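Local coordinates for protein carboxypeptidase D (Drosophila melanogaster, PDB 3MN8) that releases C-terminal arginine or lysine from peptides and proteins as a zinc-dependent metallocarboxypeptidase, at residues A77-R82 / S134-L139; T91-Y96 / P209-A214; G129-S134 / L331-H336. All coordinates share one frame; numbering follows the deposited sequence.

In the fold
All three contacts lie in the catalytic zinc carboxypeptidase part of this first carboxypeptidase-like unit, their centres 9 to 10 Å apart. Contacts 1 and 2 are neighbours in one mixed eight-stranded sheet: strand 74-80 pairs with 136-140, which lies beside 93-97, which in turn lies beside 212-217. Asp-136 joins the two contacts through probable backbone hydrogen bonds to Pro-92 and Val-94. Contact 3 brings together helix 126-134, just before strand 136-140, and the C-terminal part of helix 317-333, which strand 339-344 of the beta domain follows; it shares Ser-134 with contact 1. Along the chain the segments of every two contacts alternate, so distant parts of the sequence interlock around the sheet.

Contact 1 (A77-R82 / S134-L139); sequences ALQISR and STDIYL. With NAG (2-acetamido-2-deoxy-beta-D-glucopyranose), chain E.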
# COMPACT_ATOMS: atom_id res chain seq x y z
N ALA A 77 -2.82 10.03 -8.86
CA ALA A 77 -2.24 9.79 -7.54
C ALA A 77 -1.67 11.06 -6.97
O ALA A 77 -0.83 11.71 -7.60
CB ALA A 77 -1.15 8.74 -7.61
N LEU A 78 -2.10 11.42 -5.76
CA LEU A 78 -1.55 12.59 -5.09
C LEU A 78 -0.39 12.16 -4.24
O LEU A 78 -0.56 11.37 -3.32
CB LEU A 78 -2.59 13.27 -4.21
CG LEU A 78 -2.17 14.63 -3.62
CD1 LEU A 78 -2.16 15.71 -4.69
CD2 LEU A 78 -3.07 15.06 -2.45
N GLN A 79 0.79 12.70 -4.55
CA GLN A 79 1.97 12.56 -3.70
C GLN A 79 2.07 13.65 -2.65
O GLN A 79 1.87 14.83 -2.94
CB GLN A 79 3.23 12.59 -4.55
CG GLN A 79 4.47 12.85 -3.76
CD GLN A 79 5.65 13.09 -4.66
OE1 GLN A 79 5.49 13.49 -5.81
NE2 GLN A 79 6.85 12.84 -4.15
N ILE A 80 2.41 13.25 -1.43
CA ILE A 80 2.68 14.16 -0.33
C ILE A 80 4.07 13.86 0.22
O ILE A 80 4.37 12.71 0.55
CB ILE A 80 1.68 13.95 0.81
CG1 ILE A 80 0.26 14.23 0.30
CG2 ILE A 80 2.05 14.82 2.00
CD1 ILE A 80 -0.84 13.74 1.20
N SER A 81 4.91 14.88 0.32
CA SER A 81 6.29 14.68 0.76
C SER A 81 6.83 15.92 1.43
O SER A 81 6.25 17.00 1.32
CB SER A 81 7.16 14.34 -0.43
OG SER A 81 7.04 15.35 -1.41
N ARG A 82 7.97 15.78 2.12
CA ARG A 82 8.65 16.94 2.69
C ARG A 82 8.90 17.91 1.55
O ARG A 82 8.60 19.11 1.65
CB ARG A 82 9.97 16.52 3.36
CG ARG A 82 10.84 17.66 3.90
CD ARG A 82 11.17 17.48 5.38
NE ARG A 82 12.59 17.34 5.64
CZ ARG A 82 13.17 17.47 6.84
NH1 ARG A 82 14.49 17.31 6.94
NH2 ARG A 82 12.47 17.77 7.92
N SER A 134 9.31 12.27 6.87
CA SER A 134 10.14 11.07 6.84
C SER A 134 9.64 10.04 5.85
O SER A 134 10.30 9.02 5.64
CB SER A 134 10.19 10.45 8.23
OG SER A 134 8.89 10.25 8.75
N THR A 135 8.48 10.29 5.27
CA THR A 135 7.87 9.33 4.35
C THR A 135 7.38 10.00 3.08
O THR A 135 6.86 11.12 3.12
CB THR A 135 6.66 8.61 4.98
OG1 THR A 135 6.86 8.45 6.40
CG2 THR A 135 6.48 7.24 4.34
N ASP A 136 7.54 9.30 1.97
CA ASP A 136 7.06 9.78 0.68
C ASP A 136 5.75 9.07 0.35
O ASP A 136 5.74 7.88 0.02
CB ASP A 136 8.08 9.48 -0.40
CG ASP A 136 8.35 10.66 -1.28
OD1 ASP A 136 8.81 11.70 -0.77
OD2 ASP A 136 8.11 10.54 -2.50
N ILE A 137 4.65 9.81 0.44
CA ILE A 137 3.35 9.19 0.45
C ILE A 137 2.52 9.46 -0.81
O ILE A 137 2.38 10.60 -1.24
CB ILE A 137 2.58 9.61 1.68
CG1 ILE A 137 3.33 9.17 2.96
CG2 ILE A 137 1.16 9.06 1.62
CD1 ILE A 137 2.86 9.88 4.25
N TYR A 138 1.98 8.39 -1.39
CA TYR A 138 1.10 8.47 -2.56
C TYR A 138 -0.30 7.90 -2.29
O TYR A 138 -0.46 6.76 -1.82
CB TYR A 138 1.71 7.71 -3.73
CG TYR A 138 3.03 8.26 -4.21
CD1 TYR A 138 4.20 7.98 -3.53
CD2 TYR A 138 3.10 9.04 -5.35
CE1 TYR A 138 5.40 8.47 -3.98
CE2 TYR A 138 4.29 9.52 -5.81
CZ TYR A 138 5.44 9.24 -5.12
OH TYR A 138 6.66 9.73 -5.55
N LEU A 139 -1.31 8.71 -2.61
CA LEU A 139 -2.71 8.35 -2.37
C LEU A 139 -3.51 8.22 -3.67
O LEU A 139 -3.60 9.17 -4.47
CB LEU A 139 -3.38 9.36 -1.43
CG LEU A 139 -2.64 9.70 -0.14
CD1 LEU A 139 -3.45 10.70 0.69
CD2 LEU A 139 -2.35 8.43 0.66
C1 NAG E . 9.36 18.76 9.05
C2 NAG E . 10.02 18.96 10.41
C3 NAG E . 10.10 20.42 10.84
C4 NAG E . 10.54 21.30 9.67
C5 NAG E . 9.74 20.97 8.42
C6 NAG E . 10.23 21.77 7.23
C7 NAG E . 8.14 18.31 11.94
C8 NAG E . 7.09 19.03 11.14
N2 NAG E . 9.37 18.15 11.44
O3 NAG E . 11.01 20.53 11.91
O4 NAG E . 10.38 22.67 9.98
O5 NAG E . 9.92 19.62 8.09
O6 NAG E . 11.45 21.21 6.82
O7 NAG E . 7.85 17.87 13.05
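The N-H of Ile-80 gives the carbonyl oxygen of Ile-137 a nearly straight bond (N to O 2.7 Å, 168°), the shortest of the backbone bonds that join these two segments. Strands 74-80 and 136-140 are antiparallel neighbours in the mixed sheet of the zinc carboxypeptidase fold, where Ile-80/Ile-137 and Leu-78/Leu-139 form hydrogen-bonded pairs around the non-hydrogen-bonded pair Gln-79/Tyr-138. Both hydrogen-bonded pairs put branched aliphatic side chains on one face of the sheet, as suits a surface covered by helices. Across it Ile-80 CD1 meets Leu-139 CD1 at 4.0 Å, while Leu-78 and Leu-139 both reach Ala-115 of helix 106-121 and Leu-78 also meets helix 43-56.

The other face is more polar. Beyond the strand, Arg-82 leaves the pairing and turns to the attached sugar; its side chain is poorly ordered, but as modelled its NH2 donates to ring oxygen O5 of NAG. Gln-79 runs beside the Tyr-138 side chain, pointing the same way, and its CG, anti to the backbone N (chi1 163°), sits over one ring face, 4.2 Å from the centroid and toward the rim. Its amide plane is only 18° from the ring plane. Tyr-138 sends its hydroxyl to Lys-208. Glutamine suits this place because its methylenes can cover an aromatic face while its end remains polar: OE1 is hydrogen-bonded to His-64, and NE2 makes a weak, bent bond to Asp-136 OD2 at 3.1 Å.

Contact 2 (T91-Y96 / P209-A214); sequences TPPVKY and PFVLSA
Lys-95 lays its aliphatic chain across the face of Phe-210, CD standing over the ring centre at 3.3 Å from the centroid in a CH-pi contact. The two side chains cross at about a right angle, and the ring edge is turned to Val-94 N. Lysine can do this because its methylenes are apolar up to the ammonium, which goes on to polar partners. Its CG lies between the backbone N and carbonyl carbon (chi1 65°), near Ser-213. NZ has Asn-293 OD1 as its main acceptor, alongside a weak bond to Ser-213 OG at 2.9 Å.

Pro-93, lacking an N-H, contributes through its ring and its carbonyl. Its CB packs on Phe-210 CD2 and its CG on Pro-209 CG, while Pro-93 O accepts from Val-211 N at 2.9 Å. Inside the carboxypeptidase sheet the short segments 93-96 and 212-214 of strands 93-97 and 212-217 run parallel, 5° apart, Ala-214 N bonding to Lys-95 O at 3.3 Å. The latter strand ends at the zinc ligand His-217.

Glu-301 is bonded to Ser-213 OG and forms a long, weak ion pair with the amine. A buried ammonium among such oxygens is probably stabilised in its charged form.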
# COMPACT_ATOMS: atom_id res chain seq x y z
N THR A 91 14.35 8.16 2.23
CA THR A 91 12.94 8.32 2.55
C THR A 91 12.13 7.27 1.81
O THR A 91 12.27 7.15 0.59
CB THR A 91 12.38 9.70 2.17
OG1 THR A 91 13.00 10.72 2.98
CG2 THR A 91 10.88 9.73 2.42
N PRO A 92 11.31 6.50 2.56
CA PRO A 92 10.46 5.42 2.04
C PRO A 92 9.30 5.94 1.20
O PRO A 92 8.48 6.72 1.70
CB PRO A 92 9.91 4.75 3.30
CG PRO A 92 10.73 5.29 4.44
CD PRO A 92 11.20 6.63 4.02
N PRO A 93 9.21 5.50 -0.06
CA PRO A 93 7.99 5.75 -0.83
C PRO A 93 6.95 4.72 -0.42
O PRO A 93 7.26 3.55 -0.19
CB PRO A 93 8.42 5.55 -2.29
CG PRO A 93 9.77 4.90 -2.25
CD PRO A 93 10.17 4.68 -0.80
N VAL A 94 5.71 5.16 -0.31
CA VAL A 94 4.64 4.29 0.13
C VAL A 94 3.41 4.68 -0.67
O VAL A 94 3.35 5.80 -1.20
CB VAL A 94 4.37 4.49 1.63
CG1 VAL A 94 3.29 3.52 2.10
CG2 VAL A 94 5.65 4.31 2.43
N LYS A 95 2.45 3.77 -0.79
CA LYS A 95 1.19 4.06 -1.49
C LYS A 95 -0.05 3.46 -0.82
O LYS A 95 -0.00 2.41 -0.17
CB LYS A 95 1.26 3.61 -2.95
CG LYS A 95 1.40 2.11 -3.15
CD LYS A 95 2.57 1.82 -4.09
CE LYS A 95 2.33 0.55 -4.90
NZ LYS A 95 1.98 -0.64 -4.07
N TYR A 96 -1.17 4.17 -0.96
CA TYR A 96 -2.48 3.64 -0.60
C TYR A 96 -3.37 3.63 -1.84
O TYR A 96 -3.54 4.66 -2.50
CB TYR A 96 -3.13 4.51 0.48
CG TYR A 96 -2.74 4.13 1.89
CD1 TYR A 96 -2.23 2.87 2.18
CD2 TYR A 96 -2.89 5.03 2.94
CE1 TYR A 96 -1.89 2.51 3.47
CE2 TYR A 96 -2.54 4.69 4.24
CZ TYR A 96 -2.04 3.42 4.49
OH TYR A 96 -1.68 3.04 5.77
N PRO A 209 10.69 2.34 -6.09
CA PRO A 209 11.00 1.34 -5.06
C PRO A 209 10.04 1.44 -3.87
O PRO A 209 10.47 1.67 -2.73
CB PRO A 209 12.40 1.76 -4.63
CG PRO A 209 12.38 3.25 -4.80
CD PRO A 209 11.63 3.48 -6.06
N PHE A 210 8.76 1.25 -4.12
CA PHE A 210 7.79 1.28 -3.03
C PHE A 210 8.14 0.30 -1.93
O PHE A 210 8.52 -0.84 -2.20
CB PHE A 210 6.38 1.04 -3.56
CG PHE A 210 5.85 2.20 -4.33
CD1 PHE A 210 5.76 2.14 -5.71
CD2 PHE A 210 5.49 3.36 -3.69
CE1 PHE A 210 5.28 3.21 -6.43
CE2 PHE A 210 5.01 4.44 -4.40
CZ PHE A 210 4.91 4.36 -5.78
N VAL A 211 8.00 0.75 -0.70
CA VAL A 211 8.43 -0.02 0.45
C VAL A 211 7.26 -0.76 1.09
O VAL A 211 7.37 -1.92 1.46
CB VAL A 211 9.10 0.88 1.52
CG1 VAL A 211 9.29 0.12 2.82
CG2 VAL A 211 10.44 1.45 1.01
N LEU A 212 6.14 -0.06 1.21
CA LEU A 212 4.95 -0.58 1.87
C LEU A 212 3.72 -0.08 1.12
O LEU A 212 3.78 0.96 0.46
CB LEU A 212 4.92 -0.11 3.33
CG LEU A 212 3.66 -0.24 4.19
CD1 LEU A 212 3.14 -1.66 4.18
CD2 LEU A 212 3.95 0.21 5.63
N SER A 213 2.61 -0.79 1.22
CA SER A 213 1.40 -0.44 0.48
C SER A 213 0.15 -1.13 1.03
O SER A 213 0.22 -2.17 1.68
CB SER A 213 1.57 -0.82 -0.99
OG SER A 213 0.35 -0.64 -1.70
N ALA A 214 -1.01 -0.56 0.74
CA ALA A 214 -2.25 -1.19 1.12
C ALA A 214 -3.29 -0.87 0.08
O ALA A 214 -3.28 0.23 -0.47
CB ALA A 214 -2.70 -0.70 2.48

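Contact 3 (G129-S134 / L331-H336); sequences GQLVNS and LLRQAH. With NAG (2-acetamido-2-deoxy-beta-D-glucopyranose), chain E.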
# COMPACT_ATOMS: atom_id res chain seq x y z
N GLY A 129 3.51 15.99 11.08
CA GLY A 129 4.62 16.73 10.51
C GLY A 129 5.80 15.81 10.35
O GLY A 129 6.54 15.89 9.36
N GLN A 130 5.97 14.91 11.32
CA GLN A 130 7.13 14.03 11.34
C GLN A 130 6.91 12.87 10.40
O GLN A 130 7.84 12.41 9.73
CB GLN A 130 7.41 13.53 12.76
CG GLN A 130 8.88 13.21 13.02
CD GLN A 130 9.29 11.87 12.46
OE1 GLN A 130 8.44 11.03 12.18
NE2 GLN A 130 10.59 11.64 12.31
N LEU A 131 5.67 12.39 10.36
CA LEU A 131 5.30 11.36 9.41
C LEU A 131 5.61 11.82 7.98
O LEU A 131 6.24 11.11 7.20
CB LEU A 131 3.80 11.05 9.53
CG LEU A 131 3.29 10.00 8.56
CD1 LEU A 131 3.92 8.65 8.89
CD2 LEU A 131 1.77 9.93 8.60
N VAL A 132 5.15 13.02 7.65
CA VAL A 132 5.29 13.56 6.31
C VAL A 132 6.74 13.84 5.92
O VAL A 132 7.15 13.58 4.78
CB VAL A 132 4.48 14.87 6.14
CG1 VAL A 132 4.78 15.51 4.80
CG2 VAL A 132 2.99 14.58 6.27
N ASN A 133 7.50 14.38 6.88
CA ASN A 133 8.91 14.66 6.67
C ASN A 133 9.71 13.41 6.31
O ASN A 133 10.67 13.47 5.52
CB ASN A 133 9.50 15.30 7.93
CG ASN A 133 9.27 16.79 8.00
OD1 ASN A 133 8.52 17.35 7.20
ND2 ASN A 133 9.91 17.44 8.96
N SER A 134 9.31 12.27 6.87
CA SER A 134 10.14 11.07 6.84
C SER A 134 9.64 10.04 5.85
O SER A 134 10.30 9.02 5.64
CB SER A 134 10.19 10.45 8.23
OG SER A 134 8.89 10.25 8.75
N LEU A 331 -0.17 2.23 10.36
CA LEU A 331 0.30 1.34 9.30
C LEU A 331 1.37 2.06 8.51
O LEU A 331 2.43 1.50 8.22
CB LEU A 331 -0.85 0.94 8.37
CG LEU A 331 -0.55 -0.11 7.30
CD1 LEU A 331 -1.81 -0.46 6.53
CD2 LEU A 331 0.50 0.38 6.32
N LEU A 332 1.11 3.31 8.18
CA LEU A 332 2.09 4.08 7.42
C LEU A 332 3.41 4.07 8.15
O LEU A 332 4.45 3.85 7.54
CB LEU A 332 1.61 5.51 7.16
CG LEU A 332 0.49 5.57 6.10
CD1 LEU A 332 -0.15 6.94 6.02
CD2 LEU A 332 1.00 5.14 4.74
N ARG A 333 3.38 4.28 9.46
CA ARG A 333 4.61 4.33 10.26
C ARG A 333 5.35 2.99 10.32
O ARG A 333 6.50 2.93 10.75
CB ARG A 333 4.34 4.87 11.67
CG ARG A 333 3.55 6.17 11.64
CD ARG A 333 3.73 7.02 12.89
NE ARG A 333 4.97 7.78 12.84
CZ ARG A 333 5.09 9.11 12.88
NH1 ARG A 333 6.31 9.62 12.84
NH2 ARG A 333 4.05 9.93 12.98
N GLN A 334 4.69 1.93 9.87
CA GLN A 334 5.32 0.62 9.75
C GLN A 334 6.31 0.58 8.58
O GLN A 334 7.17 -0.30 8.50
CB GLN A 334 4.25 -0.47 9.60
CG GLN A 334 3.50 -0.82 10.88
CD GLN A 334 4.38 -1.58 11.87
OE1 GLN A 334 4.79 -2.71 11.62
NE2 GLN A 334 4.67 -0.95 13.00
N ALA A 335 6.22 1.54 7.67
CA ALA A 335 7.21 1.65 6.62
C ALA A 335 8.55 2.10 7.20
O ALA A 335 9.50 2.38 6.47
CB ALA A 335 6.75 2.60 5.54
N HIS A 336 8.64 2.18 8.52
CA HIS A 336 9.88 2.64 9.12
C HIS A 336 10.59 1.61 9.95
O HIS A 336 11.70 1.84 10.41
CB HIS A 336 9.64 3.90 9.92
CG HIS A 336 9.17 5.04 9.07
ND1 HIS A 336 10.02 5.73 8.23
CD2 HIS A 336 7.94 5.60 8.92
CE1 HIS A 336 9.33 6.68 7.61
NE2 HIS A 336 8.08 6.62 8.01
C1 NAG E . 9.36 18.76 9.05
C2 NAG E . 10.02 18.96 10.41
C3 NAG E . 10.10 20.42 10.84
C4 NAG E . 10.54 21.30 9.67
C5 NAG E . 9.74 20.97 8.42
C6 NAG E . 10.23 21.77 7.23
C7 NAG E . 8.14 18.31 11.94
C8 NAG E . 7.09 19.03 11.14
N2 NAG E . 9.37 18.15 11.44
O3 NAG E . 11.01 20.53 11.91
O4 NAG E . 10.38 22.67 9.98
O5 NAG E . 9.92 19.62 8.09
O6 NAG E . 11.45 21.21 6.82
O7 NAG E . 7.85 17.87 13.05
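The guanidinium of Arg-333 has Leu-131 over one face, with CD1 4.0 Å above the plane and displaced toward the rim, and the amide of Gln-130 at its edge. The amide and guanidinium planes are only 19° apart, and Gln-130 OE1 stands 2.6 Å from Arg-333 NH1. On the other flat group, the His-336 imidazole, the edge is met in plane by the carbonyl oxygen of Ser-134, 3.2 Å from CE1. These side chains join the C-terminal parts of helices 126-134 and 317-333 in the carboxypeptidase alpha/beta fold, and Leu-332 of the second helix also packs on strand 93-97.

Arginine suits this boundary because it is long and amphipathic. The chain of Arg-333 crosses Leu-131 obliquely, CG coming to 3.7 Å from Leu-131 CD1, and its NH2 goes on to the backbone oxygen of Asp-127. Leu-131 thus offers an apolar surface to Arg-333 and to Leu-332, whose CB lies 4.3 Å from the same CD1. Gln-130, partly exposed, also touches Gln-407 and Glu-408 of the transthyretin-like domain.

His-336 NE2 is hydrogen-bonded to Thr-135 OG1, which also bonds to Leu-131 O. A short side-chain hydroxyl can likewise turn back on its own helix: Ser-134 OG, between the backbone N and carbonyl carbon (chi1 52°), donates to Gln-130 O at 2.6 Å, one turn back. On the far flank, turned from helix 317-333, Asn-133 ND2 is bonded covalently to C1 of the N-linked NAG, and Gly-129, having no side chain, lets the acetamido methyl C8 of NAG approach its CA to 3.4 Å.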